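Local coordinates for MATE family efflux transporter (Vibrio cholerae, PDB 6IDP), which probably exports drugs and other toxic compounds across the bacterial inner membrane as a MATE-family multidrug transporter, probably driven by protons, at residues A73-A78 with R155-T160; P248-F253 with A392-C397; N374-S379 with L427-A432. All coordinates share one frame; numbering follows the deposited sequence.

Contact 1: A73-A78 with R155-T160; sequences AVISRA and RANGNT
A Schellman motif ends helix 124-156, and its last turn packs against helix 54-80 through Ala156, Ile75 and Ser76. Both segments lie in the first of the two MatE family regions of the transporter. In the motif, Gly158 is the C-prime residue with positive phi, and its N bonds back to Arg155 O at 2.8 Å. Asn159 N reaches back to Cys154 O. The chain then turns toward helix 161-184, where Asn159 OD1 caps Leu162 N.

The two backbones come close here. Ser76 CA lies 4.9 Å from Ala156 CA, which the small side chains of these residues allow. Ala156 CB rests on the branch point of Ile75, 3.7 Å from both CB and CG2. CG2 is placed there because it stands anti to the backbone N of Ile75, while CG1 lies beside that N. The same methyl passes Asn157 ND2, whose hydrogen bond goes to Val153 O in the last turn of the helix just before it. Leu90 of helix 84-111 also packs on Ile75.

No hydrogen bond joins the segments. Ser76 OG sits between its own backbone N and carbonyl carbon (chi1 65°) and bonds back to Thr72 O. The carbonyl of Ala156 instead meets carbon: Ser76 CB lies 3.5 Å from Ala156 O, and Ser76 CA makes a bent CA-H...O contact with the same oxygen, 122° at the hydrogen.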
loop_
_atom_site.group_PDB
_atom_site.type_symbol
_atom_site.label_atom_id
_atom_site.label_comp_id
_atom_site.label_asym_id
_atom_site.label_seq_id
_atom_site.Cartn_x
_atom_site.Cartn_y
_atom_site.Cartn_z
ATOM N N ALA A 73 13.844 1.016 5.559
ATOM C CA ALA A 73 14.576 0.048 6.367
ATOM C C ALA A 73 16.081 0.330 6.420
ATOM O O ALA A 73 16.689 0.283 7.488
ATOM C CB ALA A 73 14.327 -1.359 5.847
ATOM N N VAL A 74 16.682 0.620 5.273
ATOM C CA VAL A 74 18.129 0.777 5.215
ATOM C C VAL A 74 18.577 2.128 5.769
ATOM O O VAL A 74 19.552 2.203 6.520
ATOM C CB VAL A 74 18.653 0.607 3.778
ATOM C CG1 VAL A 74 20.158 0.826 3.728
ATOM C CG2 VAL A 74 18.306 -0.781 3.259
ATOM N N ILE A 75 17.860 3.190 5.419
ATOM C CA ILE A 75 18.240 4.526 5.864
ATOM C C ILE A 75 18.006 4.739 7.362
ATOM O O ILE A 75 18.860 5.309 8.041
ATOM C CB ILE A 75 17.495 5.614 5.064
ATOM C CG1 ILE A 75 17.956 5.591 3.606
ATOM C CG2 ILE A 75 17.736 6.992 5.663
ATOM C CD1 ILE A 75 17.469 6.761 2.783
ATOM N N SER A 76 16.872 4.274 7.885
ATOM C CA SER A 76 16.580 4.470 9.306
ATOM C C SER A 76 17.571 3.701 10.179
ATOM O O SER A 76 17.996 4.193 11.223
ATOM C CB SER A 76 15.140 4.061 9.644
ATOM O OG SER A 76 14.923 2.674 9.456
ATOM N N ARG A 77 17.949 2.506 9.742
ATOM C CA ARG A 77 18.943 1.721 10.464
ATOM C C ARG A 77 20.297 2.425 10.463
ATOM O O ARG A 77 20.980 2.466 11.486
ATOM C CB ARG A 77 19.074 0.319 9.863
ATOM C CG ARG A 77 20.026 -0.578 10.627
ATOM C CD ARG A 77 19.949 -2.008 10.135
ATOM N NE ARG A 77 20.841 -2.883 10.885
ATOM C CZ ARG A 77 20.812 -4.210 10.822
ATOM N NH1 ARG A 77 19.931 -4.821 10.041
ATOM N NH2 ARG A 77 21.663 -4.928 11.541
ATOM N N ALA A 78 20.674 2.987 9.318
ATOM C CA ALA A 78 21.922 3.736 9.213
ATOM C C ALA A 78 21.927 4.921 10.175
ATOM O O ALA A 78 22.946 5.222 10.798
ATOM C CB ALA A 78 22.144 4.211 7.786
ATOM N N ARG A 155 10.111 9.777 6.016
ATOM C CA ARG A 155 9.727 8.742 6.962
ATOM C C ARG A 155 10.961 8.025 7.497
ATOM O O ARG A 155 11.063 7.768 8.695
ATOM C CB ARG A 155 8.756 7.755 6.302
ATOM C CG ARG A 155 7.359 8.331 6.072
ATOM C CD ARG A 155 6.476 7.404 5.236
ATOM N NE ARG A 155 6.672 6.003 5.586
ATOM C CZ ARG A 155 7.042 5.062 4.724
ATOM N NH1 ARG A 155 7.244 5.369 3.452
ATOM N NH2 ARG A 155 7.203 3.811 5.135
ATOM N N ALA A 156 11.904 7.732 6.608
ATOM C CA ALA A 156 13.158 7.095 6.999
ATOM C C ALA A 156 13.902 7.935 8.036
ATOM O O ALA A 156 14.606 7.400 8.891
ATOM C CB ALA A 156 14.039 6.858 5.781
ATOM N N ASN A 157 13.738 9.252 7.955
ATOM C CA ASN A 157 14.334 10.167 8.920
ATOM C C ASN A 157 13.382 10.506 10.068
ATOM O O ASN A 157 13.559 11.513 10.751
ATOM C CB ASN A 157 14.783 11.449 8.221
ATOM C CG ASN A 157 16.051 11.256 7.412
ATOM O OD1 ASN A 157 17.147 11.561 7.879
ATOM N ND2 ASN A 157 15.908 10.742 6.195
ATOM N N GLY A 158 12.368 9.667 10.262
ATOM C CA GLY A 158 11.473 9.788 11.400
ATOM C C GLY A 158 10.433 10.889 11.312
ATOM O O GLY A 158 9.958 11.379 12.335
ATOM N N ASN A 159 10.070 11.277 10.095
ATOM C CA ASN A 159 9.072 12.322 9.909
ATOM C C ASN A 159 7.910 11.838 9.050
ATOM O O ASN A 159 8.083 11.551 7.865
ATOM C CB ASN A 159 9.713 13.567 9.286
ATOM C CG ASN A 159 8.757 14.753 9.218
ATOM O OD1 ASN A 159 7.647 14.647 8.698
ATOM N ND2 ASN A 159 9.190 15.887 9.748
ATOM N N THR A 160 6.728 11.757 9.657
ATOM C CA THR A 160 5.510 11.386 8.939
ATOM C C THR A 160 4.559 12.574 8.792
ATOM O O THR A 160 3.663 12.560 7.949
ATOM C CB THR A 160 4.763 10.233 9.643
ATOM O OG1 THR A 160 4.503 10.591 11.005
ATOM C CG2 THR A 160 5.589 8.957 9.607
#

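Contact 2: P248-F253 with A392-C397; sequences PLSSMF and AFYLPC
The Phe253 ring meets Leu395 obliquely, and the Tyr394 ring meets Ser250 at its edge. On the phenylalanine, Leu395 CD1 is the nearest atom across the contact, 3.6 Å from Phe253 CD2. At the edge of this ring, in its plane, lies Leu249 C of the preceding turn. On the tyrosine, Ser250 OG lies near the ring plane, 4.1 Å from Tyr394 CE2. This is a loose contact, with no hydrogen bond. Tyr394 also makes a cation-pi pair with Arg389 of its own helix. Asn418, further along helix 379-435, packs on Tyr394 too.

Leu395 carries the contact. The side chains of Phe253 and Leu395 cross at about a right angle, and the leucine spreads its two methyls over different parts of its partners. CD1 touches the ring at CG and CD2. CD2 lies 3.8 Å from Phe253 CB and reaches back to the backbone at Ser250 O, 4.0 Å away.

The contact joins helices 226-259 and 379-435, through segments that lie in the second MatE family region. These short segments run nearly parallel, at a crossing angle of -17°, with the axes 10.9 Å apart. At that spacing the backbones stay apart, and it is chiefly the Phe253 and Leu395 side chains that span the gap. Both helices are kinked at a proline, because neither Pro248 N nor Pro396 N bonds to the turn before. A wider pi-type turn at 392-394 comes just ahead of Pro396.

Phe253 is exposed, while Tyr394 is buried. Ser250 OG stands anti to its backbone N (chi1 172°), which brings the hydroxyl to the tyrosine edge. Ser250 also touches Leu390 of the partner helix, one turn before Tyr394.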
loop_
_atom_site.group_PDB
_atom_site.type_symbol
_atom_site.label_atom_id
_atom_site.label_comp_id
_atom_site.label_asym_id
_atom_site.label_seq_id
_atom_site.Cartn_x
_atom_site.Cartn_y
_atom_site.Cartn_z
ATOM N N PRO A 248 -2.381 -9.308 -6.711
ATOM C CA PRO A 248 -3.053 -9.491 -8.004
ATOM C C PRO A 248 -3.407 -10.947 -8.297
ATOM O O PRO A 248 -4.457 -11.212 -8.882
ATOM C CB PRO A 248 -2.021 -8.979 -9.007
ATOM C CG PRO A 248 -1.281 -7.945 -8.264
ATOM C CD PRO A 248 -1.194 -8.441 -6.844
ATOM N N LEU A 249 -2.537 -11.873 -7.902
ATOM C CA LEU A 249 -2.812 -13.294 -8.075
ATOM C C LEU A 249 -3.993 -13.702 -7.203
ATOM O O LEU A 249 -4.842 -14.489 -7.623
ATOM C CB LEU A 249 -1.582 -14.136 -7.733
ATOM C CG LEU A 249 -0.275 -13.771 -8.439
ATOM C CD1 LEU A 249 0.797 -14.811 -8.148
ATOM C CD2 LEU A 249 -0.493 -13.620 -9.936
ATOM N N SER A 250 -4.035 -13.152 -5.991
ATOM C CA SER A 250 -5.146 -13.364 -5.068
ATOM C C SER A 250 -6.488 -13.065 -5.724
ATOM O O SER A 250 -7.438 -13.835 -5.597
ATOM C CB SER A 250 -4.981 -12.493 -3.820
ATOM O OG SER A 250 -6.137 -12.548 -3.000
ATOM N N SER A 251 -6.556 -11.940 -6.425
ATOM C CA SER A 251 -7.787 -11.531 -7.086
ATOM C C SER A 251 -8.114 -12.440 -8.268
ATOM O O SER A 251 -9.279 -12.741 -8.520
ATOM C CB SER A 251 -7.687 -10.075 -7.546
ATOM O OG SER A 251 -7.414 -9.221 -6.449
ATOM N N MET A 252 -7.082 -12.883 -8.981
ATOM C CA MET A 252 -7.263 -13.752 -10.144
ATOM C C MET A 252 -7.891 -15.098 -9.782
ATOM O O MET A 252 -8.822 -15.552 -10.448
ATOM C CB MET A 252 -5.927 -13.981 -10.853
ATOM C CG MET A 252 -5.534 -12.868 -11.808
ATOM S SD MET A 252 -4.086 -13.303 -12.786
ATOM C CE MET A 252 -4.584 -14.900 -13.425
ATOM N N PHE A 253 -7.374 -15.737 -8.737
ATOM C CA PHE A 253 -7.949 -16.988 -8.253
ATOM C C PHE A 253 -9.361 -16.750 -7.718
ATOM O O PHE A 253 -10.269 -17.545 -7.956
ATOM C CB PHE A 253 -7.068 -17.613 -7.164
ATOM C CG PHE A 253 -5.789 -18.230 -7.678
ATOM C CD1 PHE A 253 -5.764 -19.545 -8.115
ATOM C CD2 PHE A 253 -4.609 -17.503 -7.701
ATOM C CE1 PHE A 253 -4.590 -20.117 -8.579
ATOM C CE2 PHE A 253 -3.432 -18.070 -8.163
ATOM C CZ PHE A 253 -3.424 -19.377 -8.602
ATOM N N ALA A 392 -1.055 -20.732 1.039
ATOM C CA ALA A 392 -1.172 -21.826 2.000
ATOM C C ALA A 392 -2.461 -21.735 2.817
ATOM O O ALA A 392 -3.051 -22.756 3.174
ATOM C CB ALA A 392 0.035 -21.851 2.930
ATOM N N PHE A 393 -2.898 -20.511 3.101
ATOM C CA PHE A 393 -4.003 -20.293 4.031
ATOM C C PHE A 393 -5.261 -19.712 3.382
ATOM O O PHE A 393 -6.316 -20.345 3.396
ATOM C CB PHE A 393 -3.541 -19.377 5.167
ATOM C CG PHE A 393 -2.313 -19.869 5.873
ATOM C CD1 PHE A 393 -2.170 -21.212 6.180
ATOM C CD2 PHE A 393 -1.295 -18.994 6.213
ATOM C CE1 PHE A 393 -1.038 -21.672 6.825
ATOM C CE2 PHE A 393 -0.158 -19.447 6.855
ATOM C CZ PHE A 393 -0.030 -20.787 7.162
ATOM N N TYR A 394 -5.148 -18.510 2.824
ATOM C CA TYR A 394 -6.311 -17.773 2.334
ATOM C C TYR A 394 -7.025 -18.469 1.176
ATOM O O TYR A 394 -8.197 -18.824 1.287
ATOM C CB TYR A 394 -5.898 -16.364 1.906
ATOM C CG TYR A 394 -7.053 -15.411 1.694
ATOM C CD1 TYR A 394 -7.947 -15.137 2.719
ATOM C CD2 TYR A 394 -7.236 -14.770 0.476
ATOM C CE1 TYR A 394 -9.000 -14.262 2.534
ATOM C CE2 TYR A 394 -8.288 -13.890 0.281
ATOM C CZ TYR A 394 -9.165 -13.642 1.315
ATOM O OH TYR A 394 -10.214 -12.771 1.137
ATOM N N LEU A 395 -6.318 -18.649 0.065
ATOM C CA LEU A 395 -6.915 -19.242 -1.128
ATOM C C LEU A 395 -7.391 -20.690 -0.927
ATOM O O LEU A 395 -8.468 -21.039 -1.405
ATOM C CB LEU A 395 -5.940 -19.170 -2.309
ATOM C CG LEU A 395 -5.745 -17.786 -2.935
ATOM C CD1 LEU A 395 -4.761 -17.848 -4.098
ATOM C CD2 LEU A 395 -7.074 -17.197 -3.387
ATOM N N PRO A 396 -6.602 -21.538 -0.232
ATOM C CA PRO A 396 -7.154 -22.882 -0.010
ATOM C C PRO A 396 -8.425 -22.876 0.838
ATOM O O PRO A 396 -9.328 -23.667 0.572
ATOM C CB PRO A 396 -6.021 -23.611 0.721
ATOM C CG PRO A 396 -4.794 -22.902 0.310
ATOM C CD PRO A 396 -5.192 -21.460 0.193
ATOM N N CYS A 397 -8.497 -22.000 1.836
ATOM C CA CYS A 397 -9.682 -21.931 2.686
ATOM C C CYS A 397 -10.882 -21.366 1.926
ATOM O O CYS A 397 -12.011 -21.808 2.128
ATOM C CB CYS A 397 -9.403 -21.096 3.941
ATOM S SG CYS A 397 -8.472 -21.973 5.229
#

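Contact 3: N374-S379 with L427-A432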
loop_
_atom_site.group_PDB
_atom_site.type_symbol
_atom_site.label_atom_id
_atom_site.label_comp_id
_atom_site.label_asym_id
_atom_site.label_seq_id
_atom_site.Cartn_x
_atom_site.Cartn_y
_atom_site.Cartn_z
ATOM N N ASN A 374 10.507 -6.637 7.307
ATOM C CA ASN A 374 11.254 -5.801 6.372
ATOM C C ASN A 374 12.089 -4.743 7.095
ATOM O O ASN A 374 13.236 -4.487 6.727
ATOM C CB ASN A 374 10.307 -5.117 5.379
ATOM C CG ASN A 374 9.866 -6.038 4.252
ATOM O OD1 ASN A 374 10.663 -6.800 3.708
ATOM N ND2 ASN A 374 8.588 -5.960 3.890
ATOM N N ALA A 375 11.500 -4.134 8.121
ATOM C CA ALA A 375 12.167 -3.081 8.884
ATOM C C ALA A 375 13.428 -3.593 9.580
ATOM O O ALA A 375 14.369 -2.834 9.810
ATOM C CB ALA A 375 11.210 -2.485 9.904
ATOM N N LEU A 376 13.434 -4.881 9.911
ATOM C CA LEU A 376 14.583 -5.515 10.550
ATOM C C LEU A 376 15.567 -6.079 9.527
ATOM O O LEU A 376 16.539 -6.734 9.891
ATOM C CB LEU A 376 14.122 -6.635 11.488
ATOM C CG LEU A 376 13.318 -6.236 12.727
ATOM C CD1 LEU A 376 12.660 -7.458 13.346
ATOM C CD2 LEU A 376 14.210 -5.530 13.745
ATOM N N GLY A 377 15.306 -5.837 8.248
ATOM C CA GLY A 377 16.183 -6.319 7.196
ATOM C C GLY A 377 15.967 -7.783 6.855
ATOM O O GLY A 377 16.737 -8.373 6.097
ATOM N N LYS A 378 14.916 -8.370 7.419
ATOM C CA LYS A 378 14.565 -9.757 7.130
ATOM C C LYS A 378 13.501 -9.815 6.039
ATOM O O LYS A 378 12.347 -10.156 6.295
ATOM C CB LYS A 378 14.086 -10.456 8.401
ATOM C CG LYS A 378 15.109 -10.416 9.528
ATOM C CD LYS A 378 14.532 -10.940 10.830
ATOM C CE LYS A 378 15.529 -10.793 11.972
ATOM N NZ LYS A 378 16.779 -11.571 11.738
ATOM N N SER A 379 13.905 -9.478 4.818
ATOM C CA SER A 379 12.965 -9.331 3.712
ATOM C C SER A 379 12.437 -10.666 3.197
ATOM O O SER A 379 11.344 -10.732 2.641
ATOM C CB SER A 379 13.622 -8.549 2.571
ATOM O OG SER A 379 14.848 -9.146 2.191
ATOM N N LEU A 427 4.087 -16.215 14.753
ATOM C CA LEU A 427 5.022 -17.298 15.045
ATOM C C LEU A 427 6.315 -17.156 14.248
ATOM O O LEU A 427 7.406 -17.420 14.759
ATOM C CB LEU A 427 4.381 -18.657 14.750
ATOM C CG LEU A 427 3.241 -19.079 15.677
ATOM C CD1 LEU A 427 2.625 -20.392 15.213
ATOM C CD2 LEU A 427 3.742 -19.192 17.105
ATOM N N ALA A 428 6.180 -16.747 12.989
ATOM C CA ALA A 428 7.326 -16.547 12.109
ATOM C C ALA A 428 8.191 -15.386 12.595
ATOM O O ALA A 428 9.418 -15.442 12.524
ATOM C CB ALA A 428 6.863 -16.302 10.684
ATOM N N TYR A 429 7.535 -14.334 13.076
ATOM C CA TYR A 429 8.221 -13.195 13.673
ATOM C C TYR A 429 9.007 -13.610 14.911
ATOM O O TYR A 429 10.138 -13.168 15.117
ATOM C CB TYR A 429 7.213 -12.103 14.035
ATOM C CG TYR A 429 7.728 -11.057 15.006
ATOM C CD1 TYR A 429 8.831 -10.273 14.696
ATOM C CD2 TYR A 429 7.093 -10.839 16.222
ATOM C CE1 TYR A 429 9.301 -9.310 15.576
ATOM C CE2 TYR A 429 7.551 -9.880 17.111
ATOM C CZ TYR A 429 8.656 -9.118 16.781
ATOM O OH TYR A 429 9.116 -8.162 17.659
ATOM N N GLN A 430 8.402 -14.460 15.734
ATOM C CA GLN A 430 9.057 -14.925 16.948
ATOM C C GLN A 430 10.235 -15.836 16.626
ATOM O O GLN A 430 11.261 -15.794 17.304
ATOM C CB GLN A 430 8.061 -15.642 17.856
ATOM C CG GLN A 430 7.057 -14.710 18.500
ATOM C CD GLN A 430 6.544 -15.229 19.828
ATOM O OE1 GLN A 430 6.639 -14.549 20.848
ATOM N NE2 GLN A 430 5.992 -16.438 19.819
ATOM N N LYS A 431 10.087 -16.654 15.590
ATOM C CA LYS A 431 11.168 -17.532 15.162
ATOM C C LYS A 431 12.314 -16.717 14.571
ATOM O O LYS A 431 13.484 -17.058 14.743
ATOM C CB LYS A 431 10.669 -18.557 14.144
ATOM C CG LYS A 431 11.696 -19.620 13.805
ATOM C CD LYS A 431 11.258 -20.461 12.624
ATOM C CE LYS A 431 12.265 -21.562 12.341
ATOM N NZ LYS A 431 11.966 -22.275 11.069
ATOM N N ALA A 432 11.963 -15.639 13.878
ATOM C CA ALA A 432 12.950 -14.749 13.286
ATOM C C ALA A 432 13.822 -14.080 14.349
ATOM O O ALA A 432 15.024 -13.911 14.149
ATOM C CB ALA A 432 12.266 -13.695 12.431
HETATM O O HOH W 1 16.880 -12.059 14.628
#
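Lys378 and Ala432 form the closer half of this contact, and Leu376 and Tyr429 the other apolar half. The aliphatic part of the lysine lies against the alanine methyl, with Lys378 CD 3.9 Å from Ala432 CB. Leu376 approaches the tyrosine at the edge of its ring, near the ring plane. Its CD1 stays 4.4 Å from Tyr429 CE1, so the touch is light. Met369 and Val372 of helix 360-375 pack on the tyrosine as well. Ile294 and Leu298 of helix 281-299 pack on Leu376. These neighbours make this end of the contact a buried apolar one.

The segments join the end of helix 360-375 to a late turn of helix 379-435. Helix 360-375 closes in a Schellman motif. Gly377 has positive phi, and its N bonds to Asn374 O at 2.9 Å. Lys378 then takes the N-cap position before 379-435. The chain of 379-435 runs out past 392-397 and comes back, so that Ala432, more than fifty residues on, packs against Lys378.

The polar side is looser and holds water. The Lys378 chain runs extended until it bends at its last torsion (chi4 -62°). Lys378 NZ stays 3.8 Å from Ala432 O, and a water spans the gap. The water accepts a hydrogen bond from Lys378 NZ at 2.9 Å and lies in donating range of Ala432 O, at 2.7 Å. Ala432 O also takes a hydrogen bond from the Ser435 hydroxyl. Glu436 OE1 forms a long, weak ion pair with Lys378 NZ. The nearby carboxylate and the carbonyl reached through water would be expected to suit a positive charge on the lysine.

Contacts 1 and 3 are mostly buried and touch each other. Ala73 CB of the first lies 3.4 Å from Asn374 O of the third, so segments of the first and the second MatE family regions meet there. Each also includes a helix end closed by a Schellman motif. Contact 2 is only partly buried and lies across the chain centre from contact 1, about 33 Å away between centres. Contacts 2 and 3 share helix 379-435 but do not touch. Their chemistry differs. Contact 1 brings two helices close through an alanine methyl, an isoleucine and a backbone carbonyl, contact 2 bridges widely spaced helices with large apolar side chains, and contact 3 adds a water-mediated lysine link.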